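Local coordinates for PbSGBP-B lipoprotein (Prevotella bryantii B14, PDB 6D2Y) that probably binds polysaccharides at the cell surface, as a lipoprotein encoded in a polysaccharide utilization locus, and holds a magnesium ion, at residues A[128-140]-A[148-160]. Sequence-based numbering, arbitrary orientation.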
loop_
_atom_site.group_PDB
_atom_site.type_symbol
_atom_site.label_atom_id
_atom_site.label_comp_id
_atom_site.label_asym_id
_atom_site.label_seq_id
_atom_site.Cartn_x
_atom_site.Cartn_y
_atom_site.Cartn_z
ATOM N N VAL A 128 10.507 -7.798 26.328
ATOM C CA VAL A 128 9.192 -7.243 26.035
ATOM C C VAL A 128 8.962 -7.409 24.539
ATOM O O VAL A 128 9.652 -6.788 23.722
ATOM C CB VAL A 128 9.081 -5.775 26.465
ATOM C CG1 VAL A 128 7.798 -5.162 25.924
ATOM C CG2 VAL A 128 9.135 -5.664 27.982
ATOM N N THR A 129 8.001 -8.254 24.180
ATOM C CA THR A 129 7.748 -8.564 22.779
ATOM C C THR A 129 7.060 -7.387 22.097
ATOM O O THR A 129 6.011 -6.920 22.552
ATOM C CB THR A 129 6.898 -9.828 22.665
ATOM O OG1 THR A 129 7.732 -10.978 22.846
ATOM C CG2 THR A 129 6.228 -9.904 21.300
ATOM N N ILE A 130 7.658 -6.907 21.010
ATOM C CA ILE A 130 7.113 -5.813 20.218
ATOM C C ILE A 130 6.830 -6.334 18.817
ATOM O O ILE A 130 7.528 -7.220 18.311
ATOM C CB ILE A 130 8.075 -4.604 20.180
ATOM C CG1 ILE A 130 8.442 -4.170 21.600
ATOM C CG2 ILE A 130 7.461 -3.438 19.418
ATOM C CD1 ILE A 130 7.341 -3.420 22.317
ATOM N N SER A 131 5.788 -5.786 18.195
ATOM C CA SER A 131 5.405 -6.208 16.855
ATOM C C SER A 131 6.548 -5.999 15.869
ATOM O O SER A 131 7.310 -5.033 15.967
ATOM C CB SER A 131 4.167 -5.438 16.396
ATOM O OG SER A 131 3.760 -5.851 15.105
ATOM N N ALA A 132 6.668 -6.927 14.921
ATOM C CA ALA A 132 7.632 -6.804 13.844
ATOM C C ALA A 132 7.271 -5.618 12.950
ATOM O O ALA A 132 6.139 -5.131 12.984
ATOM C CB ALA A 132 7.672 -8.096 13.029
ATOM N N PRO A 133 8.218 -5.125 12.151
ATOM C CA PRO A 133 7.908 -3.987 11.277
ATOM C C PRO A 133 6.831 -4.343 10.265
ATOM O O PRO A 133 6.767 -5.466 9.764
ATOM C CB PRO A 133 9.245 -3.687 10.590
ATOM C CG PRO A 133 10.276 -4.282 11.475
ATOM C CD PRO A 133 9.642 -5.499 12.070
ATOM N N SER A 134 5.971 -3.372 9.977
ATOM C CA SER A 134 4.971 -3.490 8.928
ATOM C C SER A 134 5.345 -2.538 7.803
ATOM O O SER A 134 5.600 -1.355 8.049
ATOM C CB SER A 134 3.569 -3.173 9.455
ATOM O OG SER A 134 3.310 -1.781 9.409
ATOM N N VAL A 135 5.396 -3.055 6.581
ATOM C CA VAL A 135 5.776 -2.277 5.408
ATOM C C VAL A 135 4.553 -2.151 4.516
ATOM O O VAL A 135 3.946 -3.159 4.137
ATOM C CB VAL A 135 6.945 -2.925 4.654
ATOM C CG1 VAL A 135 7.397 -2.027 3.517
ATOM C CG2 VAL A 135 8.092 -3.213 5.608
ATOM N N VAL A 136 4.190 -0.919 4.178
ATOM C CA VAL A 136 2.987 -0.691 3.389
ATOM C C VAL A 136 3.333 -0.112 2.024
ATOM O O VAL A 136 2.993 -0.703 0.991
ATOM C CB VAL A 136 1.994 0.208 4.149
ATOM C CG1 VAL A 136 0.801 0.529 3.266
ATOM C CG2 VAL A 136 1.539 -0.474 5.431
ATOM N N SER A 137 4.009 1.036 1.999
ATOM C CA SER A 137 4.192 1.746 0.742
ATOM C C SER A 137 5.602 2.304 0.628
ATOM O O SER A 137 6.277 2.548 1.631
ATOM C CB SER A 137 3.183 2.891 0.597
ATOM O OG SER A 137 3.318 3.820 1.656
HETATM N N MSE A 138 6.031 2.508 -0.614
HETATM C CA MSE A 138 7.282 3.187 -0.894
HETATM C C MSE A 138 6.902 4.433 -1.688
HETATM O O MSE A 138 5.975 4.387 -2.500
HETATM C CB MSE A 138 8.238 2.286 -1.679
HETATM C CG MSE A 138 9.700 2.624 -1.499
HETATM SE SE MSE A 138 10.806 2.089 -3.003
HETATM C CE MSE A 138 11.603 0.489 -2.325
ATOM N N SER A 139 7.597 5.547 -1.445
ATOM C CA SER A 139 7.215 6.812 -2.070
ATOM C C SER A 139 7.255 6.710 -3.589
ATOM O O SER A 139 6.297 7.081 -4.277
ATOM C CB SER A 139 8.130 7.933 -1.584
ATOM O OG SER A 139 9.474 7.691 -1.961
ATOM N N ASN A 140 8.363 6.212 -4.132
ATOM C CA ASN A 140 8.493 5.988 -5.571
ATOM C C ASN A 140 9.255 4.681 -5.737
ATOM O O ASN A 140 10.474 4.641 -5.556
ATOM C CB ASN A 140 9.223 7.140 -6.251
ATOM C CG ASN A 140 9.413 6.924 -7.749
ATOM O OD1 ASN A 140 9.020 5.900 -8.304
ATOM N ND2 ASN A 140 10.016 7.907 -8.409
ATOM N N GLU A 148 15.282 11.294 -2.938
ATOM C CA GLU A 148 14.879 11.016 -1.566
ATOM C C GLU A 148 13.706 10.044 -1.576
ATOM O O GLU A 148 12.663 10.327 -2.177
ATOM C CB GLU A 148 14.501 12.307 -0.844
ATOM C CG GLU A 148 14.383 12.151 0.662
ATOM C CD GLU A 148 13.683 13.325 1.318
ATOM O OE1 GLU A 148 12.453 13.453 1.144
ATOM O OE2 GLU A 148 14.363 14.116 2.006
ATOM N N VAL A 149 13.874 8.903 -0.914
ATOM C CA VAL A 149 12.868 7.851 -0.876
ATOM C C VAL A 149 12.383 7.695 0.557
ATOM O O VAL A 149 13.182 7.717 1.498
ATOM C CB VAL A 149 13.425 6.515 -1.409
ATOM C CG1 VAL A 149 12.310 5.495 -1.559
ATOM C CG2 VAL A 149 14.145 6.728 -2.730
ATOM N N THR A 150 11.071 7.541 0.718
ATOM C CA THR A 150 10.459 7.299 2.017
ATOM C C THR A 150 9.650 6.011 1.961
ATOM O O THR A 150 8.890 5.792 1.012
ATOM C CB THR A 150 9.563 8.466 2.442
ATOM O OG1 THR A 150 8.483 8.606 1.512
ATOM C CG2 THR A 150 10.359 9.763 2.493
ATOM N N ILE A 151 9.820 5.164 2.972
ATOM C CA ILE A 151 9.068 3.922 3.106
ATOM C C ILE A 151 8.128 4.082 4.292
ATOM O O ILE A 151 8.574 4.345 5.416
ATOM C CB ILE A 151 9.996 2.711 3.288
ATOM C CG1 ILE A 151 10.542 2.254 1.937
ATOM C CG2 ILE A 151 9.255 1.561 3.954
ATOM C CD1 ILE A 151 11.727 1.327 2.044
ATOM N N THR A 152 6.830 3.935 4.045
ATOM C CA THR A 152 5.811 4.147 5.062
ATOM C C THR A 152 5.328 2.814 5.615
ATOM O O THR A 152 5.164 1.841 4.873
ATOM C CB THR A 152 4.626 4.933 4.494
ATOM O OG1 THR A 152 5.108 6.068 3.761
ATOM C CG2 THR A 152 3.711 5.412 5.613
ATOM N N GLY A 153 5.104 2.777 6.925
ATOM C CA GLY A 153 4.611 1.583 7.577
ATOM C C GLY A 153 4.387 1.781 9.061
ATOM O O GLY A 153 3.756 2.759 9.473
ATOM N N ASP A 154 4.902 0.861 9.873
ATOM C CA ASP A 154 4.747 0.954 11.316
ATOM C C ASP A 154 5.809 0.095 11.984
ATOM O O ASP A 154 6.362 -0.828 11.379
ATOM C CB ASP A 154 3.345 0.522 11.761
ATOM C CG ASP A 154 2.941 1.133 13.088
ATOM O OD1 ASP A 154 3.837 1.588 13.830
ATOM O OD2 ASP A 154 1.730 1.158 13.392
ATOM N N TYR A 155 6.086 0.422 13.248
ATOM C CA TYR A 155 7.030 -0.325 14.082
ATOM C C TYR A 155 8.427 -0.358 13.462
ATOM O O TYR A 155 9.106 -1.386 13.467
ATOM C CB TYR A 155 6.516 -1.739 14.365
ATOM C CG TYR A 155 5.172 -1.749 15.059
ATOM C CD1 TYR A 155 4.026 -2.175 14.397
ATOM C CD2 TYR A 155 5.047 -1.322 16.375
ATOM C CE1 TYR A 155 2.795 -2.178 15.030
ATOM C CE2 TYR A 155 3.822 -1.322 17.013
ATOM C CZ TYR A 155 2.700 -1.750 16.337
ATOM O OH TYR A 155 1.481 -1.750 16.974
ATOM N N PHE A 156 8.858 0.783 12.924
ATOM C CA PHE A 156 10.241 0.971 12.486
ATOM C C PHE A 156 11.014 1.520 13.678
ATOM O O PHE A 156 11.110 2.731 13.883
ATOM C CB PHE A 156 10.319 1.911 11.290
ATOM C CG PHE A 156 9.598 1.412 10.072
ATOM C CD1 PHE A 156 9.568 0.061 9.769
ATOM C CD2 PHE A 156 8.954 2.300 9.225
ATOM C CE1 PHE A 156 8.905 -0.396 8.645
ATOM C CE2 PHE A 156 8.290 1.851 8.101
ATOM C CZ PHE A 156 8.264 0.500 7.810
ATOM N N LEU A 157 11.565 0.619 14.484
ATOM C CA LEU A 157 12.248 0.985 15.717
ATOM C C LEU A 157 13.728 0.645 15.597
ATOM O O LEU A 157 14.088 -0.513 15.358
ATOM C CB LEU A 157 11.613 0.283 16.917
ATOM C CG LEU A 157 10.086 0.213 16.845
ATOM C CD1 LEU A 157 9.535 -0.808 17.825
ATOM C CD2 LEU A 157 9.477 1.588 17.089
ATOM N N ASP A 158 14.575 1.657 15.771
ATOM C CA ASP A 158 16.018 1.547 15.603
ATOM C C ASP A 158 16.700 1.760 16.947
ATOM O O ASP A 158 16.414 2.741 17.644
ATOM C CB ASP A 158 16.513 2.572 14.578
ATOM C CG ASP A 158 18.007 2.492 14.337
ATOM O OD1 ASP A 158 18.489 1.421 13.916
ATOM O OD2 ASP A 158 18.697 3.511 14.555
ATOM N N TYR A 159 17.597 0.845 17.311
ATOM C CA TYR A 159 18.306 0.900 18.581
ATOM C C TYR A 159 19.807 0.816 18.343
ATOM O O TYR A 159 20.267 0.315 17.314
ATOM C CB TYR A 159 17.883 -0.234 19.525
ATOM C CG TYR A 159 16.423 -0.225 19.919
ATOM C CD1 TYR A 159 15.534 -1.149 19.383
ATOM C CD2 TYR A 159 15.936 0.694 20.839
ATOM C CE1 TYR A 159 14.203 -1.152 19.743
ATOM C CE2 TYR A 159 14.604 0.698 21.207
ATOM C CZ TYR A 159 13.741 -0.228 20.655
ATOM O OH TYR A 159 12.413 -0.232 21.013
ATOM N N ASP A 160 20.567 1.311 19.324
ATOM C CA ASP A 160 22.022 1.205 19.269
ATOM C C ASP A 160 22.465 -0.251 19.251
ATOM O O ASP A 160 23.256 -0.663 18.393
ATOM C CB ASP A 160 22.648 1.936 20.459
ATOM C CG ASP A 160 22.440 3.431 20.399
ATOM O OD1 ASP A 160 22.867 4.128 21.346
ATOM O OD2 ASP A 160 21.856 3.911 19.406
HETATM O O HOH W 1 6.156 5.672 1.580
HETATM O O HOH W 2 10.672 9.007 -3.776
#
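V149 meets the opposing strand with its CG1 methyl, which touches both S139 OG and CG of the selenomethionine M138. At T150 a side chain stands in for the backbone: T150 N donates to S139 OG at 3.1 Å and an almost straight 172°, while S139 N returns a bond to T150 O. S139 OG, set between its own N and carbonyl carbon (chi1 62°), is thereby turned back to the strand, and a water lying unusually close to S139 OG donates to E148 O. I151 CG1 lies 3.6 Å from M138 CG, the two side chains crossing obliquely, on the face that V135 shares and that strands 200-205 and 208-215 cover.

T152 is where the regular pattern breaks. Its carbonyl oxygen accepts from both V136 N (3.0 Å) and S137 N (3.2 Å), the two residues set against one that define a classic beta bulge, here in the hairpin of strands 134-138 and 148-154 at one border of an antiparallel sheet in the IPT/TIG domain, an immunoglobulin-like fold. T152 OG1 bonds to K186 and lies very close to a water that donates to T150 O.

Beyond the bulge, G153 CA comes within 3.1 Å of S134 O in a CA-H...O contact, a spot with no room for a CB. D154 and S134 then exchange two backbone bonds, and D154 OD1 pairs with K184. S131 CB sits over one face of the Y155 ring, 3.8 Å from the centroid and 10° off the normal; D154 OD1 lies over the opposite face. F156 receives P133 CB at its ring edge, CE1 3.8 Å away, with V135 CG2 near the same plane. Last comes L157, which crosses I130 at about a right angle, L157 CD1 meeting I130 CG2, both side chains resting on Y207.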